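Local coordinates for protein alkaline serine protease (Thermobifida fusca, PDB 2PFE) that probably hydrolyses peptide bonds as an alpha-lytic protease-like serine endopeptidase of the S1 family, this chain being the protease domain of a longer precursor, at residues 52-55 and 56-60; 117-121 and 122-126; 144-148 and 149-153; 173-176 and 177-181. One frame throughout, in Å; residues are numbered along the deposited sequence.

Contact 1: 52-55 and 56-60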
loop_
_atom_site.group_PDB
_atom_site.type_symbol
_atom_site.label_atom_id
_atom_site.label_comp_id
_atom_site.label_asym_id
_atom_site.label_seq_id
_atom_site.Cartn_x
_atom_site.Cartn_y
_atom_site.Cartn_z
ATOM N N GLY A 52 -5.915 4.044 11.776
ATOM C CA GLY A 52 -5.363 5.366 11.533
ATOM C C GLY A 52 -5.446 5.671 10.055
ATOM O O GLY A 52 -5.295 4.783 9.241
ATOM N N SER A 53 -5.666 6.942 9.721
ATOM C CA SER A 53 -5.728 7.413 8.346
ATOM C C SER A 53 -5.468 8.919 8.299
ATOM O O SER A 53 -6.144 9.704 8.970
ATOM C CB SER A 53 -7.077 7.084 7.701
ATOM O OG SER A 53 -7.235 7.770 6.475
ATOM N N TYR A 54 -4.450 9.289 7.534
ATOM C CA TYR A 54 -4.129 10.665 7.221
ATOM C C TYR A 54 -4.267 10.851 5.717
ATOM O O TYR A 54 -3.417 10.374 4.935
ATOM C CB TYR A 54 -2.694 10.972 7.660
ATOM C CG TYR A 54 -2.421 12.445 7.864
ATOM C CD1 TYR A 54 -2.805 13.380 6.916
ATOM C CD2 TYR A 54 -1.743 12.893 8.994
ATOM C CE1 TYR A 54 -2.555 14.753 7.104
ATOM C CE2 TYR A 54 -1.476 14.251 9.186
ATOM C CZ TYR A 54 -1.878 15.167 8.232
ATOM O OH TYR A 54 -1.626 16.511 8.439
ATOM N N PHE A 55 -5.356 11.520 5.325
ATOM C CA PHE A 55 -5.672 11.815 3.929
ATOM C C PHE A 55 -6.767 12.854 3.927
ATOM O O PHE A 55 -7.756 12.687 4.615
ATOM C CB PHE A 55 -6.184 10.585 3.139
ATOM C CG PHE A 55 -6.633 10.937 1.739
ATOM C CD1 PHE A 55 -5.687 11.124 0.735
ATOM C CD2 PHE A 55 -7.982 11.148 1.441
ATOM C CE1 PHE A 55 -6.073 11.486 -0.573
ATOM C CE2 PHE A 55 -8.376 11.505 0.148
ATOM C CZ PHE A 55 -7.426 11.661 -0.864
ATOM N N PRO A 56 -6.606 13.910 3.133
ATOM C CA PRO A 56 -5.459 14.303 2.274
ATOM C C PRO A 56 -4.258 14.865 3.058
ATOM O O PRO A 56 -4.110 14.593 4.260
ATOM C CB PRO A 56 -6.068 15.370 1.365
ATOM C CG PRO A 56 -7.156 16.022 2.234
ATOM C CD PRO A 56 -7.729 14.867 3.034
ATOM N N GLY A 57 -3.415 15.648 2.394
ATOM C CA GLY A 57 -2.164 16.098 2.995
ATOM C C GLY A 57 -1.098 15.032 2.842
ATOM O O GLY A 57 -0.071 15.241 2.173
ATOM N N ARG A 58 -1.329 13.893 3.495
ATOM C CA ARG A 58 -0.587 12.661 3.208
ATOM C C ARG A 58 -1.576 11.653 2.621
ATOM O O ARG A 58 -2.721 12.004 2.350
ATOM C CB ARG A 58 0.118 12.126 4.461
ATOM C CG ARG A 58 1.167 13.062 5.112
ATOM C CD ARG A 58 2.445 13.219 4.239
ATOM N NE ARG A 58 3.687 13.090 5.014
ATOM C CZ ARG A 58 4.659 12.192 4.790
ATOM N NH1 ARG A 58 4.608 11.323 3.767
ATOM N NH2 ARG A 58 5.717 12.182 5.585
ATOM N N ASP A 59 -1.133 10.416 2.402
ATOM C CA ASP A 59 -2.057 9.366 1.967
ATOM C C ASP A 59 -1.671 8.026 2.581
ATOM O O ASP A 59 -1.226 7.079 1.890
ATOM C CB ASP A 59 -2.192 9.292 0.437
ATOM C CG ASP A 59 -3.371 8.426 0.007
ATOM O OD1 ASP A 59 -4.117 7.943 0.893
ATOM O OD2 ASP A 59 -3.580 8.229 -1.209
ATOM N N MET A 60 -1.827 7.974 3.901
ATOM C CA MET A 60 -1.314 6.889 4.707
ATOM C C MET A 60 -2.351 6.432 5.737
ATOM O O MET A 60 -3.066 7.257 6.326
ATOM C CB MET A 60 -0.028 7.326 5.408
ATOM C CG MET A 60 -0.168 8.548 6.293
ATOM S SD MET A 60 1.407 8.993 7.007
ATOM C CE MET A 60 2.436 9.451 5.661
#

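Contact 2: 117-121 and 122-126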
loop_
_atom_site.group_PDB
_atom_site.type_symbol
_atom_site.label_atom_id
_atom_site.label_comp_id
_atom_site.label_asym_id
_atom_site.label_seq_id
_atom_site.Cartn_x
_atom_site.Cartn_y
_atom_site.Cartn_z
ATOM N N THR A 117 3.819 16.604 -5.181
ATOM C CA THR A 117 2.508 17.060 -4.735
ATOM C C THR A 117 1.498 16.794 -5.824
ATOM O O THR A 117 1.755 17.117 -6.989
ATOM C CB THR A 117 2.560 18.557 -4.478
ATOM O OG1 THR A 117 3.407 18.795 -3.353
ATOM C CG2 THR A 117 1.148 19.120 -4.226
ATOM N N VAL A 118 0.380 16.149 -5.466
ATOM C CA VAL A 118 -0.702 15.892 -6.418
ATOM C C VAL A 118 -2.002 16.495 -5.878
ATOM O O VAL A 118 -2.346 16.277 -4.711
ATOM C CB VAL A 118 -0.872 14.369 -6.642
ATOM C CG1 VAL A 118 -2.015 14.050 -7.606
ATOM C CG2 VAL A 118 0.446 13.764 -7.147
ATOM N N ARG A 119 -2.687 17.278 -6.715
ATOM C CA ARG A 119 -3.944 17.932 -6.331
ATOM C C ARG A 119 -5.124 17.000 -6.655
ATOM O O ARG A 119 -5.832 17.231 -7.636
ATOM C CB ARG A 119 -4.123 19.339 -7.000
ATOM C CG ARG A 119 -2.844 20.246 -7.053
ATOM C CD ARG A 119 -3.106 21.760 -6.937
ATOM N NE ARG A 119 -2.251 22.659 -7.745
ATOM C CZ ARG A 119 -0.963 22.486 -8.079
ATOM N NH1 ARG A 119 -0.263 21.428 -7.679
ATOM N NH2 ARG A 119 -0.349 23.415 -8.810
ATOM N N TYR A 120 -5.320 15.951 -5.839
ATOM C CA TYR A 120 -6.486 15.071 -5.957
ATOM C C TYR A 120 -7.807 15.831 -5.700
ATOM O O TYR A 120 -7.839 16.850 -4.996
ATOM C CB TYR A 120 -6.413 13.893 -4.978
ATOM C CG TYR A 120 -5.261 12.907 -5.120
ATOM C CD1 TYR A 120 -4.488 12.567 -3.999
ATOM C CD2 TYR A 120 -4.974 12.264 -6.330
ATOM C CE1 TYR A 120 -3.442 11.634 -4.082
ATOM C CE2 TYR A 120 -3.933 11.323 -6.423
ATOM C CZ TYR A 120 -3.167 11.021 -5.290
ATOM O OH TYR A 120 -2.151 10.094 -5.351
ATOM N N ALA A 121 -8.906 15.307 -6.241
ATOM C CA ALA A 121 -10.234 15.895 -6.034
ATOM C C ALA A 121 -10.636 16.045 -4.554
ATOM O O ALA A 121 -11.350 16.972 -4.213
ATOM C CB ALA A 121 -11.306 15.101 -6.801
ATOM N N GLU A 122 -10.159 15.144 -3.688
ATOM C CA GLU A 122 -10.462 15.192 -2.239
ATOM C C GLU A 122 -9.556 16.157 -1.478
ATOM O O GLU A 122 -9.809 16.497 -0.315
ATOM C CB GLU A 122 -10.334 13.802 -1.609
ATOM C CG GLU A 122 -11.389 12.815 -2.043
ATOM C CD GLU A 122 -11.062 12.166 -3.368
ATOM O OE1 GLU A 122 -9.900 12.277 -3.833
ATOM O OE2 GLU A 122 -11.968 11.532 -3.945
ATOM N N GLY A 123 -8.497 16.592 -2.146
ATOM C CA GLY A 123 -7.556 17.513 -1.563
ATOM C C GLY A 123 -6.150 17.140 -1.973
ATOM O O GLY A 123 -5.897 16.057 -2.503
ATOM N N THR A 124 -5.246 18.055 -1.690
ATOM C CA THR A 124 -3.869 17.976 -2.123
ATOM C C THR A 124 -3.092 17.022 -1.209
ATOM O O THR A 124 -3.252 17.026 0.028
ATOM C CB THR A 124 -3.278 19.385 -2.175
ATOM O OG1 THR A 124 -4.003 20.133 -3.164
ATOM C CG2 THR A 124 -1.807 19.346 -2.542
ATOM N N VAL A 125 -2.270 16.199 -1.837
ATOM C CA VAL A 125 -1.401 15.280 -1.106
ATOM C C VAL A 125 0.048 15.568 -1.489
ATOM O O VAL A 125 0.368 15.726 -2.675
ATOM C CB VAL A 125 -1.736 13.799 -1.396
ATOM C CG1 VAL A 125 -0.718 12.883 -0.734
ATOM C CG2 VAL A 125 -3.116 13.471 -0.867
ATOM N N THR A 126 0.917 15.639 -0.480
ATOM C CA THR A 126 2.343 15.947 -0.684
ATOM C C THR A 126 3.205 14.722 -0.350
ATOM O O THR A 126 2.703 13.730 0.192
ATOM C CB THR A 126 2.799 17.153 0.195
ATOM O OG1 THR A 126 2.788 16.774 1.573
ATOM C CG2 THR A 126 1.901 18.373 -0.006
HETATM O O HOH W 1 -6.575 19.221 -4.517
#

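Contact 3: 144-148 and 149-153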
loop_
_atom_site.group_PDB
_atom_site.type_symbol
_atom_site.label_atom_id
_atom_site.label_comp_id
_atom_site.label_asym_id
_atom_site.label_seq_id
_atom_site.Cartn_x
_atom_site.Cartn_y
_atom_site.Cartn_z
ATOM N N TRP A 144 4.646 -1.641 -2.625
ATOM C CA TRP A 144 5.713 -1.404 -3.598
ATOM C C TRP A 144 6.978 -1.999 -3.028
ATOM O O TRP A 144 7.281 -1.787 -1.843
ATOM C CB TRP A 144 5.918 0.106 -3.812
ATOM C CG TRP A 144 4.748 0.729 -4.493
ATOM C CD1 TRP A 144 3.516 0.941 -3.956
ATOM C CD2 TRP A 144 4.673 1.194 -5.866
ATOM N NE1 TRP A 144 2.670 1.493 -4.896
ATOM C CE2 TRP A 144 3.352 1.659 -6.073
ATOM C CE3 TRP A 144 5.587 1.235 -6.937
ATOM C CZ2 TRP A 144 2.921 2.203 -7.285
ATOM C CZ3 TRP A 144 5.146 1.747 -8.172
ATOM C CH2 TRP A 144 3.820 2.233 -8.323
ATOM N N LEU A 145 7.694 -2.737 -3.867
ATOM C CA LEU A 145 8.942 -3.405 -3.500
ATOM C C LEU A 145 10.044 -3.099 -4.493
ATOM O O LEU A 145 9.822 -3.062 -5.724
ATOM C CB LEU A 145 8.758 -4.933 -3.444
ATOM C CG LEU A 145 7.926 -5.525 -2.311
ATOM C CD1 LEU A 145 7.575 -6.968 -2.664
ATOM C CD2 LEU A 145 8.657 -5.428 -0.998
ATOM N N THR A 146 11.226 -2.846 -3.957
ATOM C CA THR A 146 12.436 -2.925 -4.756
ATOM C C THR A 146 13.187 -4.109 -4.178
ATOM O O THR A 146 13.705 -4.042 -3.053
ATOM C CB THR A 146 13.263 -1.631 -4.694
ATOM O OG1 THR A 146 12.466 -0.557 -5.217
ATOM C CG2 THR A 146 14.538 -1.780 -5.530
ATOM N N GLY A 147 13.230 -5.204 -4.936
ATOM C CA GLY A 147 13.715 -6.487 -4.397
ATOM C C GLY A 147 12.862 -6.904 -3.211
ATOM O O GLY A 147 11.635 -6.964 -3.317
ATOM N N SER A 148 13.502 -7.158 -2.069
ATOM C CA SER A 148 12.772 -7.519 -0.844
ATOM C C SER A 148 12.507 -6.325 0.103
ATOM O O SER A 148 12.062 -6.496 1.251
ATOM C CB SER A 148 13.538 -8.609 -0.107
ATOM O OG SER A 148 14.793 -8.094 0.284
ATOM N N GLN A 149 12.755 -5.112 -0.386
ATOM C CA GLN A 149 12.631 -3.911 0.442
ATOM C C GLN A 149 11.346 -3.127 0.161
ATOM O O GLN A 149 11.118 -2.646 -0.965
ATOM C CB GLN A 149 13.857 -2.999 0.276
ATOM C CG GLN A 149 15.192 -3.701 0.626
ATOM C CD GLN A 149 15.327 -4.088 2.099
ATOM O OE1 GLN A 149 14.787 -3.433 2.985
ATOM N NE2 GLN A 149 16.074 -5.159 2.361
ATOM N N ALA A 150 10.504 -3.012 1.193
ATOM C CA ALA A 150 9.252 -2.257 1.131
ATOM C C ALA A 150 9.539 -0.791 0.825
ATOM O O ALA A 150 10.429 -0.187 1.436
ATOM C CB ALA A 150 8.513 -2.374 2.464
ATOM N N GLN A 151 8.782 -0.224 -0.116
ATOM C CA GLN A 151 8.933 1.173 -0.557
ATOM C C GLN A 151 7.765 2.077 -0.215
ATOM O O GLN A 151 7.993 3.253 0.082
ATOM C CB GLN A 151 9.181 1.259 -2.075
ATOM C CG GLN A 151 10.449 0.534 -2.536
ATOM C CD GLN A 151 11.689 1.001 -1.813
ATOM O OE1 GLN A 151 11.940 2.202 -1.751
ATOM N NE2 GLN A 151 12.470 0.063 -1.253
ATOM N N GLY A 152 6.530 1.559 -0.302
ATOM C CA GLY A 152 5.369 2.427 -0.186
ATOM C C GLY A 152 4.090 1.687 -0.444
ATOM O O GLY A 152 4.110 0.472 -0.656
ATOM N N VAL A 153 3.000 2.445 -0.410
ATOM C CA VAL A 153 1.683 1.943 -0.726
ATOM C C VAL A 153 1.059 2.808 -1.821
ATOM O O VAL A 153 1.279 4.021 -1.870
ATOM C CB VAL A 153 0.770 1.885 0.532
ATOM C CG1 VAL A 153 1.321 0.875 1.549
ATOM C CG2 VAL A 153 0.652 3.236 1.179
#

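Contact 4: 173-176 and 177-181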
loop_
_atom_site.group_PDB
_atom_site.type_symbol
_atom_site.label_atom_id
_atom_site.label_comp_id
_atom_site.label_asym_id
_atom_site.label_seq_id
_atom_site.Cartn_x
_atom_site.Cartn_y
_atom_site.Cartn_z
ATOM N N ASN A 173 8.085 4.307 5.063
ATOM C CA ASN A 173 8.701 4.665 6.320
ATOM C C ASN A 173 8.002 5.805 7.083
ATOM O O ASN A 173 7.857 5.700 8.305
ATOM C CB ASN A 173 10.205 4.869 6.155
ATOM C CG ASN A 173 10.946 3.558 5.954
ATOM O OD1 ASN A 173 10.489 2.488 6.374
ATOM N ND2 ASN A 173 12.086 3.631 5.286
ATOM N N PRO A 174 7.584 6.889 6.387
ATOM C CA PRO A 174 6.773 7.896 7.071
ATOM C C PRO A 174 5.470 7.346 7.655
ATOM O O PRO A 174 5.020 7.826 8.688
ATOM C CB PRO A 174 6.478 8.921 5.971
ATOM C CG PRO A 174 7.616 8.792 5.036
ATOM C CD PRO A 174 7.897 7.316 5.007
ATOM N N LEU A 175 4.869 6.362 6.986
ATOM C CA LEU A 175 3.619 5.761 7.433
ATOM C C LEU A 175 3.877 4.974 8.734
ATOM O O LEU A 175 3.161 5.130 9.729
ATOM C CB LEU A 175 3.046 4.862 6.318
ATOM C CG LEU A 175 1.691 4.189 6.573
ATOM C CD1 LEU A 175 1.059 3.791 5.237
ATOM C CD2 LEU A 175 1.817 2.982 7.473
ATOM N N LEU A 176 4.933 4.171 8.744
ATOM C CA LEU A 176 5.237 3.358 9.922
ATOM C C LEU A 176 5.557 4.277 11.098
ATOM O O LEU A 176 5.127 4.046 12.233
ATOM C CB LEU A 176 6.418 2.425 9.665
ATOM C CG LEU A 176 6.254 1.458 8.496
ATOM C CD1 LEU A 176 7.609 0.798 8.221
ATOM C CD2 LEU A 176 5.175 0.430 8.840
ATOM N N SER A 177 6.301 5.341 10.813
ATOM C CA SER A 177 6.671 6.305 11.856
ATOM C C SER A 177 5.452 7.043 12.431
ATOM O O SER A 177 5.297 7.137 13.649
ATOM C CB SER A 177 7.721 7.291 11.342
ATOM O OG SER A 177 8.041 8.268 12.315
ATOM N N TYR A 178 4.593 7.563 11.554
ATOM C CA TYR A 178 3.462 8.378 12.015
ATOM C C TYR A 178 2.552 7.592 12.943
ATOM O O TYR A 178 2.079 8.107 13.947
ATOM C CB TYR A 178 2.634 8.877 10.840
ATOM C CG TYR A 178 1.661 9.980 11.236
ATOM C CD1 TYR A 178 2.090 11.304 11.326
ATOM C CD2 TYR A 178 0.322 9.697 11.537
ATOM C CE1 TYR A 178 1.209 12.332 11.694
ATOM C CE2 TYR A 178 -0.564 10.715 11.916
ATOM C CZ TYR A 178 -0.116 12.024 11.998
ATOM O OH TYR A 178 -0.972 13.031 12.368
ATOM N N PHE A 179 2.279 6.351 12.546
ATOM C CA PHE A 179 1.337 5.508 13.284
ATOM C C PHE A 179 1.984 4.619 14.347
ATOM O O PHE A 179 1.287 3.863 15.029
ATOM C CB PHE A 179 0.487 4.669 12.321
ATOM C CG PHE A 179 -0.379 5.496 11.424
ATOM C CD1 PHE A 179 -0.143 5.513 10.050
ATOM C CD2 PHE A 179 -1.400 6.298 11.952
ATOM C CE1 PHE A 179 -0.919 6.282 9.197
ATOM C CE2 PHE A 179 -2.181 7.075 11.101
ATOM C CZ PHE A 179 -1.937 7.073 9.725
ATOM N N GLY A 180 3.305 4.730 14.500
ATOM C CA GLY A 180 4.045 3.928 15.475
ATOM C C GLY A 180 3.927 2.428 15.228
ATOM O O GLY A 180 3.604 1.668 16.151
ATOM N N LEU A 181 4.178 2.016 13.978
ATOM C CA LEU A 181 4.013 0.627 13.497
ATOM C C LEU A 181 5.355 -0.049 13.227
ATOM O O LEU A 181 6.334 0.620 12.848
ATOM C CB LEU A 181 3.196 0.631 12.193
ATOM C CG LEU A 181 1.814 1.279 12.303
ATOM C CD1 LEU A 181 1.157 1.438 10.939
ATOM C CD2 LEU A 181 0.918 0.480 13.256
#

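Contact 1: 52-55 and 56-60
Ser53 meets Met60 through the backbone. The CA of Ser53 lies 3.3 Å from the carbonyl O of Met60, a CA-H...O contact. The hydroxyl of Ser53 bonds instead to the backbone O of Gly34. Tyr54 follows and pairs with Met60 as an antiparallel hydrogen-bonded pair. Tyr54 N gives Met60 O a short bond of 2.7 Å, straight at 171°. Tyr54 O takes a second one from Met60 N at 3.1 Å. On the side-chain side, Tyr54 CB rests on Met60 CG. With CG opposite the backbone N (chi1 -158°), the Tyr54 ring runs along the loop. Pro56 O comes in the ring plane at its edge, 3.2 Å from Tyr54 CD1. Arg58 CG lies over one ring face, and the Arg58 guanidinium carries Met60 CE over one of its own faces. Gly57 passes close to the Tyr54 ring, with backbone angles that call for glycine. Phe55 is joined to Pro56 by a cis peptide bond. The two side chains cross at about a right angle, and Pro56 CB stands over the ring centre, 4.3 Å from the Phe55 centroid, in a CH-pi contact. Asp59 lies alongside Phe55 and points the same way. Its OD1 is 3.6 Å from Phe55 CD1, with carboxylate and ring planes 43° apart. Asp59 OD2 is hydrogen-bonded to His35 ND1 and Ser155 OG, which should fix the carboxylate. This loop between two antiparallel strands places the predicted aspartate of the Ser-His-Asp catalytic triad, as in chymotrypsin-like proteases.

Contact 2: 117-121 and 122-126
Tyr120 leans across its hairpin onto Gly123 and Val125. Its CB lies 3.3 Å from Gly123 O, with Glu122 OE1 a little farther off. CG is placed beside the backbone N (chi1 -62°), which turns the ring toward Val125. There the ring edge touches a methyl: Tyr120 CD1 is 3.5 Å from Val125 CG2. CE1 meets the same methyl and Val125 CB. One face of the ring is covered by Val118 CG1, offset toward the rim. At the tip, Tyr120 OH is hydrogen-bonded to Ser155 OG. The backbone of Tyr120 starts a type I turn that ends at Gly123. Gly123 N bonds to Tyr120 O at 2.9 Å, from well above the carbonyl plane. A water also donates to Tyr120 O at 2.7 Å, and it is hydrogen-bonded to Thr124 OG1. Beyond the turn, Val118 and Val125 form a hydrogen-bonded pair. Val118 N reaches Val125 O at 2.8 Å, and Val125 N returns to Val118 O at 2.9 Å. Nearby the methyls of Thr117 and Thr124 are packed tightly, CG2 to CG2 at 3.4 Å. The hairpin of strands 116-120 and 123-126 is a surface feature. Its inward residues Val118 and Tyr120 rest on Leu128 of strand 128-131 and Phe168 of strand 164-171, while Val125 packs on Phe55 and Asp59 from the loop before strand 60-65.

Contact 3: 144-148 and 149-153
Trp144 to Thr146 and Gln149 to Val153 form two antiparallel strands, their axes at 146°, joined by a type II' turn from Thr146 to Gln149. Next to the turn Thr146 N bonds to Gln149 O and Gln149 N to Thr146 O, each at 3.0 Å. Farther on, Gln151 and Gly152 both face Trp144, as in a beta bulge. Gln151 N bonds to Trp144 O at 2.8 Å, and Trp144 N to Gly152 O at 2.9 Å. Gly152 N is buried with no partner in the model. The Gln151 side chain bends back across Thr146, with its CG 3.5 Å from Thr146 OG1, which is itself hydrogen-bonded to Ser96 O. Gln151 NE2 gives a bond of 3.0 Å to Gln149 O, from 69° out of that carbonyl plane. Gln149 O is thus gripped by Thr146 N and Gln151 NE2. Gln151 OE1 is bonded to Ala91 N. The Trp144 ring has Gly152 O in its plane at the edge, and its NE1 bonds to Thr154 OG1. In the closed barrel this hairpin lies between strand 96-101, on which Trp144 packs, and strand 164-171. Leu145 and Ala150 touch Phe20 of strand 20-24 in the other sheet.

Contact 4: 173-176 and 177-181
Leu181 N bonds to Leu176 O at 2.8 Å. The bond is nearly straight, 175° at the hydrogen, and lies in the carbonyl plane on a lone pair. Three ordinary helical bonds precede it. Ser177 N reaches Asn173 O, Tyr178 N reaches Pro174 O, and Phe179 N reaches Leu175 O at 3.2 Å. Gly180 then leaves helical geometry with a positive phi, which favours glycine. This is a Schellman motif, and it ends helix 172-179. The apolar contact common to the motif is present too: Leu176 CD2 meets Leu181 CB at 3.9 Å, the two side chains crossing at about a right angle. Leu175 supplies a second apolar patch. Its CG lies opposite the backbone N (chi1 -177°), and its CD2 branch reaches Leu181 CD1 at 3.9 Å and Phe179 CD1 at 4.1 Å. The Phe179 ring also comes close to the backbone, with CD1 3.3 Å from Leu175 O. One face of that ring is met by Tyr178 CD2. At the start of the segment, Asn173 OD1 is hydrogen-bonded to Ser88 OG. The buried side of the helix end lies on the N-terminal sheet. Leu175 and Phe179 touch Met60 of strand 60-65, Leu181 packs on Trp62, and Leu176 rests on Val22 of strand 20-24.

Overall arrangement
Contacts 1 and 2 have centres about 11 Å apart and are stitched together by two probable backbone hydrogen bonds: Gly57 N to Thr124 O at 2.7 Å and Gly57 O to Thr126 N at 2.9 Å. Both also reach Ser155 of the inhibitor pocket, through Asp59 and Tyr120. The Asp59 side chain is about 3 Å from that of His35, and the side chains of Asp59 and Tyr120 each lie about 6 Å from the bound inhibitor at their nearest atoms. Contact 4 packs against contact 1, with Tyr178 OH 3.4 Å from Tyr54 CE2. Contact 3 touches contact 4 where Val153 CG2 is 4.1 Å from Leu175 CD1.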